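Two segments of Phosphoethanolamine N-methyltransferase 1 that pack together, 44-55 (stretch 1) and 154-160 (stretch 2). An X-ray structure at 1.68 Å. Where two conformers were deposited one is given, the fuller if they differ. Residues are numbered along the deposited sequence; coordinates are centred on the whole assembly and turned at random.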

ATOM      1  N   SER A  44      -2.561  17.402   8.543  1.00 18.10           N
ATOM      2  CA  SER A  44      -2.827  16.023   8.916  0.56 16.37           C
ATOM      3  C   SER A  44      -2.254  15.060   7.881  1.00 17.42           C
ATOM      4  O   SER A  44      -1.699  14.029   8.243  1.00 20.73           O
ATOM      5  CB  SER A  44      -4.320  15.779   9.141  0.56 16.18           C
ATOM      6  OG  SER A  44      -5.056  16.039   7.970  0.56 15.36           O
ATOM      7  N   ASP A  45      -2.368  15.399   6.602  1.00 16.33           N
ATOM      8  CA  ASP A  45      -1.778  14.577   5.548  1.00 14.97           C
ATOM      9  C   ASP A  45      -0.253  14.514   5.695  1.00 17.16           C
ATOM     10  O   ASP A  45       0.344  13.441   5.660  1.00 15.82           O
ATOM     11  CB  ASP A  45      -2.159  15.117   4.164  1.00 14.41           C
ATOM     12  CG  ASP A  45      -1.390  14.442   3.040  1.00 17.77           C
ATOM     13  OD1 ASP A  45      -1.887  13.435   2.496  1.00 17.88           O
ATOM     14  OD2 ASP A  45      -0.292  14.928   2.694  1.00 17.88           O
ATOM     15  N   ARG A  46       0.368  15.672   5.874  1.00 17.22           N
ATOM     16  CA  ARG A  46       1.819  15.744   5.985  1.00 16.78           C
ATOM     17  C   ARG A  46       2.315  14.900   7.160  1.00 18.18           C
ATOM     18  O   ARG A  46       3.296  14.169   7.031  1.00 16.74           O
ATOM     19  CB  ARG A  46       2.268  17.202   6.105  1.00 17.62           C
ATOM     20  CG  ARG A  46       3.711  17.361   6.515  1.00 17.94           C
ATOM     21  CD  ARG A  46       4.175  18.797   6.397  1.00 18.91           C
ATOM     22  NE  ARG A  46       3.130  19.773   6.693  1.00 21.09           N
ATOM     23  CZ  ARG A  46       2.895  20.281   7.898  1.00 21.65           C
ATOM     24  NH1 ARG A  46       3.625  19.897   8.936  1.00 22.26           N
ATOM     25  NH2 ARG A  46       1.930  21.172   8.062  1.00 23.23           N
ATOM     26  N   ALA A  47       1.605  14.980   8.287  1.00 16.88           N
ATOM     27  CA  ALA A  47       1.937  14.195   9.474  1.00 15.32           C
ATOM     28  C   ALA A  47       1.767  12.693   9.243  1.00 16.07           C
ATOM     29  O   ALA A  47       2.590  11.905   9.698  1.00 18.19           O
ATOM     30  CB  ALA A  47       1.112  14.656  10.668  1.00 17.78           C
ATOM     31  N   ASP A  48       0.707  12.300   8.535  1.00 15.96           N
ATOM     32  CA  ASP A  48       0.516  10.901   8.149  1.00 14.72           C
ATOM     33  C   ASP A  48       1.719  10.362   7.388  1.00 13.42           C
ATOM     34  O   ASP A  48       2.177   9.254   7.628  1.00 14.06           O
ATOM     35  CB  ASP A  48      -0.714  10.748   7.252  1.00 15.98           C
ATOM     36  CG  ASP A  48      -2.024  10.894   8.004  1.00 18.68           C
ATOM     37  OD1 ASP A  48      -2.038  10.800   9.246  1.00 18.06           O
ATOM     38  OD2 ASP A  48      -3.048  11.096   7.324  1.00 21.63           O
ATOM     39  N   ILE A  49       2.213  11.155   6.449  1.00 12.19           N
ATOM     40  CA  ILE A  49       3.336  10.744   5.622  1.00 14.56           C
ATOM     41  C   ILE A  49       4.649  10.786   6.409  1.00 16.43           C
ATOM     42  O   ILE A  49       5.400   9.810   6.444  1.00 16.41           O
ATOM     43  CB  ILE A  49       3.458  11.641   4.369  1.00 14.13           C
ATOM     44  CG1 ILE A  49       2.226  11.484   3.468  1.00 15.84           C
ATOM     45  CG2 ILE A  49       4.747  11.335   3.618  1.00 17.32           C
ATOM     46  CD1 ILE A  49       1.987  10.076   2.946  1.00 15.13           C
ATOM     47  N   LEU A  50       4.917  11.920   7.047  1.00 15.40           N
ATOM     48  CA  LEU A  50       6.185  12.102   7.744  1.00 14.87           C
ATOM     49  C   LEU A  50       6.357  11.147   8.926  1.00 17.02           C
ATOM     50  O   LEU A  50       7.465  10.700   9.212  1.00 16.70           O
ATOM     51  CB  LEU A  50       6.376  13.565   8.159  1.00 12.56           C
ATOM     52  CG  LEU A  50       6.647  14.497   6.978  1.00 13.08           C
ATOM     53  CD1 LEU A  50       6.794  15.922   7.449  1.00 15.58           C
ATOM     54  CD2 LEU A  50       7.892  14.068   6.230  1.00 16.10           C
ATOM     55  N   SER A  51       5.262  10.806   9.596  1.00 17.07           N
ATOM     56  CA  SER A  51       5.351   9.894  10.727  1.00 16.52           C
ATOM     57  C   SER A  51       5.592   8.454  10.280  1.00 17.89           C
ATOM     58  O   SER A  51       5.855   7.582  11.104  1.00 20.09           O
ATOM     59  CB  SER A  51       4.101   9.972  11.592  1.00 20.27           C
ATOM     60  OG  SER A  51       3.083   9.167  11.040  1.00 24.48           O
ATOM     61  N   SER A  52       5.522   8.204   8.974  1.00 15.71           N
ATOM     62  CA  SER A  52       5.745   6.855   8.457  1.00 17.26           C
ATOM     63  C   SER A  52       7.201   6.629   8.062  1.00 17.41           C
ATOM     64  O   SER A  52       7.607   5.506   7.781  1.00 17.78           O
ATOM     65  CB  SER A  52       4.834   6.573   7.261  1.00 19.32           C
ATOM     66  OG  SER A  52       5.326   7.192   6.087  1.00 21.88           O
ATOM     67  N   LEU A  53       7.983   7.702   8.043  1.00 14.41           N
ATOM     68  CA  LEU A  53       9.384   7.620   7.636  1.00 12.58           C
ATOM     69  C   LEU A  53      10.315   7.163   8.759  1.00 13.45           C
ATOM     70  O   LEU A  53      10.025   7.345   9.939  1.00 14.92           O
ATOM     71  CB  LEU A  53       9.865   8.975   7.101  1.00 14.39           C
ATOM     72  CG  LEU A  53       9.109   9.582   5.921  1.00 15.46           C
ATOM     73  CD1 LEU A  53       9.748  10.907   5.521  1.00 16.90           C
ATOM     74  CD2 LEU A  53       9.104   8.629   4.753  1.00 16.32           C
ATOM     75  N   PRO A  54      11.447   6.561   8.390  1.00 17.86           N
ATOM     76  CA  PRO A  54      12.451   6.309   9.424  1.00 18.38           C
ATOM     77  C   PRO A  54      13.016   7.623   9.962  1.00 17.10           C
ATOM     78  O   PRO A  54      12.876   8.666   9.321  1.00 16.69           O
ATOM     79  CB  PRO A  54      13.536   5.517   8.684  1.00 22.14           C
ATOM     80  CG  PRO A  54      13.232   5.664   7.232  1.00 22.19           C
ATOM     81  CD  PRO A  54      11.782   5.923   7.108  1.00 21.15           C
ATOM     82  N   HIS A  55      13.618   7.575  11.145  1.00 17.36           N
ATOM     83  CA  HIS A  55      14.297   8.740  11.693  1.00 14.02           C
ATOM     84  C   HIS A  55      15.424   9.154  10.757  1.00 14.71           C
ATOM     85  O   HIS A  55      16.061   8.309  10.125  1.00 15.00           O
ATOM     86  CB  HIS A  55      14.854   8.425  13.074  1.00 15.32           C
ATOM     87  CG  HIS A  55      13.818   8.390  14.153  1.00 19.11           C
ATOM     88  ND1 HIS A  55      13.831   9.254  15.219  1.00 25.64           N
ATOM     89  CD2 HIS A  55      12.745   7.580  14.328  1.00 24.41           C
ATOM     90  CE1 HIS A  55      12.810   8.985  16.014  1.00 26.91           C
ATOM     91  NE2 HIS A  55      12.135   7.975  15.498  1.00 28.68           N
ATOM     92  N   GLY A 154      19.365   2.024   2.451  1.00 19.94           N
ATOM     93  CA  GLY A 154      18.628   3.242   2.164  1.00 18.41           C
ATOM     94  C   GLY A 154      17.164   2.989   1.853  1.00 15.99           C
ATOM     95  O   GLY A 154      16.774   1.873   1.539  1.00 18.85           O
ATOM     96  N   TYR A 155      16.356   4.038   1.925  1.00 14.40           N
ATOM     97  CA  TYR A 155      14.920   3.923   1.705  1.00 13.06           C
ATOM     98  C   TYR A 155      14.426   4.878   0.630  1.00 15.44           C
ATOM     99  O   TYR A 155      15.048   5.906   0.358  1.00 15.31           O
ATOM    100  CB  TYR A 155      14.173   4.262   2.982  1.00 16.11           C
ATOM    101  CG  TYR A 155      14.267   3.243   4.090  1.00 17.22           C
ATOM    102  CD1 TYR A 155      13.300   2.260   4.232  1.00 17.92           C
ATOM    103  CD2 TYR A 155      15.295   3.294   5.021  1.00 17.75           C
ATOM    104  CE1 TYR A 155      13.367   1.346   5.260  1.00 17.43           C
ATOM    105  CE2 TYR A 155      15.367   2.387   6.053  1.00 17.90           C
ATOM    106  CZ  TYR A 155      14.401   1.418   6.169  1.00 20.45           C
ATOM    107  OH  TYR A 155      14.473   0.516   7.196  1.00 22.84           O
ATOM    108  N   ILE A 156      13.293   4.528   0.025  1.00 13.89           N
ATOM    109  CA  ILE A 156      12.562   5.444  -0.837  1.00 15.64           C
ATOM    110  C   ILE A 156      11.105   5.463  -0.389  1.00 15.85           C
ATOM    111  O   ILE A 156      10.521   4.418  -0.096  1.00 14.61           O
ATOM    112  CB  ILE A 156      12.706   5.094  -2.351  1.00 17.21           C
ATOM    113  CG1 ILE A 156      11.789   5.967  -3.206  1.00 18.45           C
ATOM    114  CG2 ILE A 156      12.451   3.615  -2.616  1.00 18.47           C
ATOM    115  CD1 ILE A 156      12.020   5.800  -4.695  1.00 22.84           C
ATOM    116  N   HIS A 157      10.542   6.659  -0.287  1.00 13.61           N
ATOM    117  CA  HIS A 157       9.127   6.798   0.001  1.00 12.57           C
ATOM    118  C   HIS A 157       8.417   7.261  -1.261  1.00 13.51           C
ATOM    119  O   HIS A 157       8.853   8.211  -1.913  1.00 13.44           O
ATOM    120  CB  HIS A 157       8.884   7.815   1.116  1.00 13.47           C
ATOM    121  CG  HIS A 157       7.431   8.093   1.359  1.00 14.18           C
ATOM    122  ND1 HIS A 157       6.721   9.020   0.630  1.00 14.20           N
ATOM    123  CD2 HIS A 157       6.561   7.556   2.246  1.00 12.59           C
ATOM    124  CE1 HIS A 157       5.467   9.044   1.057  1.00 14.30           C
ATOM    125  NE2 HIS A 157       5.345   8.162   2.030  1.00 12.58           N
ATOM    126  N   LEU A 158       7.314   6.595  -1.591  1.00 11.11           N
ATOM    127  CA  LEU A 158       6.465   7.033  -2.690  1.00 12.47           C
ATOM    128  C   LEU A 158       5.022   7.070  -2.216  1.00 12.15           C
ATOM    129  O   LEU A 158       4.634   6.302  -1.355  1.00 13.44           O
ATOM    130  CB  LEU A 158       6.607   6.091  -3.875  1.00 15.18           C
ATOM    131  CG  LEU A 158       8.045   5.943  -4.379  1.00 16.26           C
ATOM    132  CD1 LEU A 158       8.374   4.477  -4.597  1.00 19.80           C
ATOM    133  CD2 LEU A 158       8.240   6.722  -5.660  1.00 19.16           C
ATOM    134  N   ARG A 159       4.243   7.983  -2.774  1.00 14.08           N
ATOM    135  CA  ARG A 159       2.820   8.076  -2.486  1.00 13.05           C
ATOM    136  C   ARG A 159       2.139   8.514  -3.766  1.00 13.69           C
ATOM    137  O   ARG A 159       2.525   9.519  -4.363  1.00 13.04           O
ATOM    138  CB  ARG A 159       2.556   9.109  -1.394  1.00 11.73           C
ATOM    139  CG  ARG A 159       1.073   9.301  -1.093  1.00 13.79           C
ATOM    140  CD  ARG A 159       0.454  10.473  -1.845  1.00 14.32           C
ATOM    141  NE  ARG A 159      -0.875  10.776  -1.319  1.00 13.91           N
ATOM    142  CZ  ARG A 159      -1.099  11.539  -0.253  1.00 15.57           C
ATOM    143  NH1 ARG A 159      -0.085  12.093   0.404  1.00 13.89           N
ATOM    144  NH2 ARG A 159      -2.340  11.750   0.155  1.00 16.82           N
ATOM    145  N   GLU A 160       1.131   7.769  -4.203  1.00 11.13           N
ATOM    146  CA  GLU A 160       0.495   8.098  -5.467  1.00 11.61           C
ATOM    147  C   GLU A 160      -1.024   8.041  -5.384  1.00 16.64           C
ATOM    148  O   GLU A 160      -1.582   7.280  -4.593  1.00 16.56           O
ATOM    149  CB  GLU A 160       0.987   7.162  -6.577  1.00 13.09           C
ATOM    150  CG  GLU A 160       2.493   7.117  -6.754  1.00 14.08           C
ATOM    151  CD  GLU A 160       3.076   8.435  -7.251  1.00 16.37           C
ATOM    152  OE1 GLU A 160       2.335   9.216  -7.892  1.00 19.40           O
ATOM    153  OE2 GLU A 160       4.278   8.692  -7.009  1.00 15.93           O
TER

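Stretch 1 is the last part of a helix followed by a turn and loop; stretch 2 is a β-strand. Helix and strand run roughly antiparallel, at 143°, with their axes 11.1 Å apart at closest approach. No backbone hydrogen bond joins them, so side chains make the contact. On the strand, Tyr155, His157 and Arg159 point toward stretch 1, while Ile156, between Tyr155 and His157, points away, as expected of β alternation.

The polar link is a salt bridge. Asp45 OD1 accepts hydrogen bonds from Arg159 NH2 at 2.9 Å and from Arg159 NH1 at 3.1 Å. One carboxylate oxygen thus sits at the edge of the guanidinium, near its plane, where the N-H groups point. Asp45 OD2 is hydrogen-bonded elsewhere in the structure.

Around His157 and Arg159 the other contacts are van der Waals. Ile49 CG2 lies 3.5 Å from His157 CE1, and Ile49 CD1 lies 3.9 Å from Arg159 NH1. Leu53 CD2 approaches His157 CD2 at 3.7 Å. Ser52 OG also lies near this ring, but Ser52 OG donates its hydrogen bond to Ile49 O at 2.6 Å, within its own stretch.

Pro54 supplies a CH-pi contact. Pro54 CG lies over one face of the Tyr155 ring, 3.8 Å from Tyr155 CD2, so its weakly polarized C-H groups meet the π cloud.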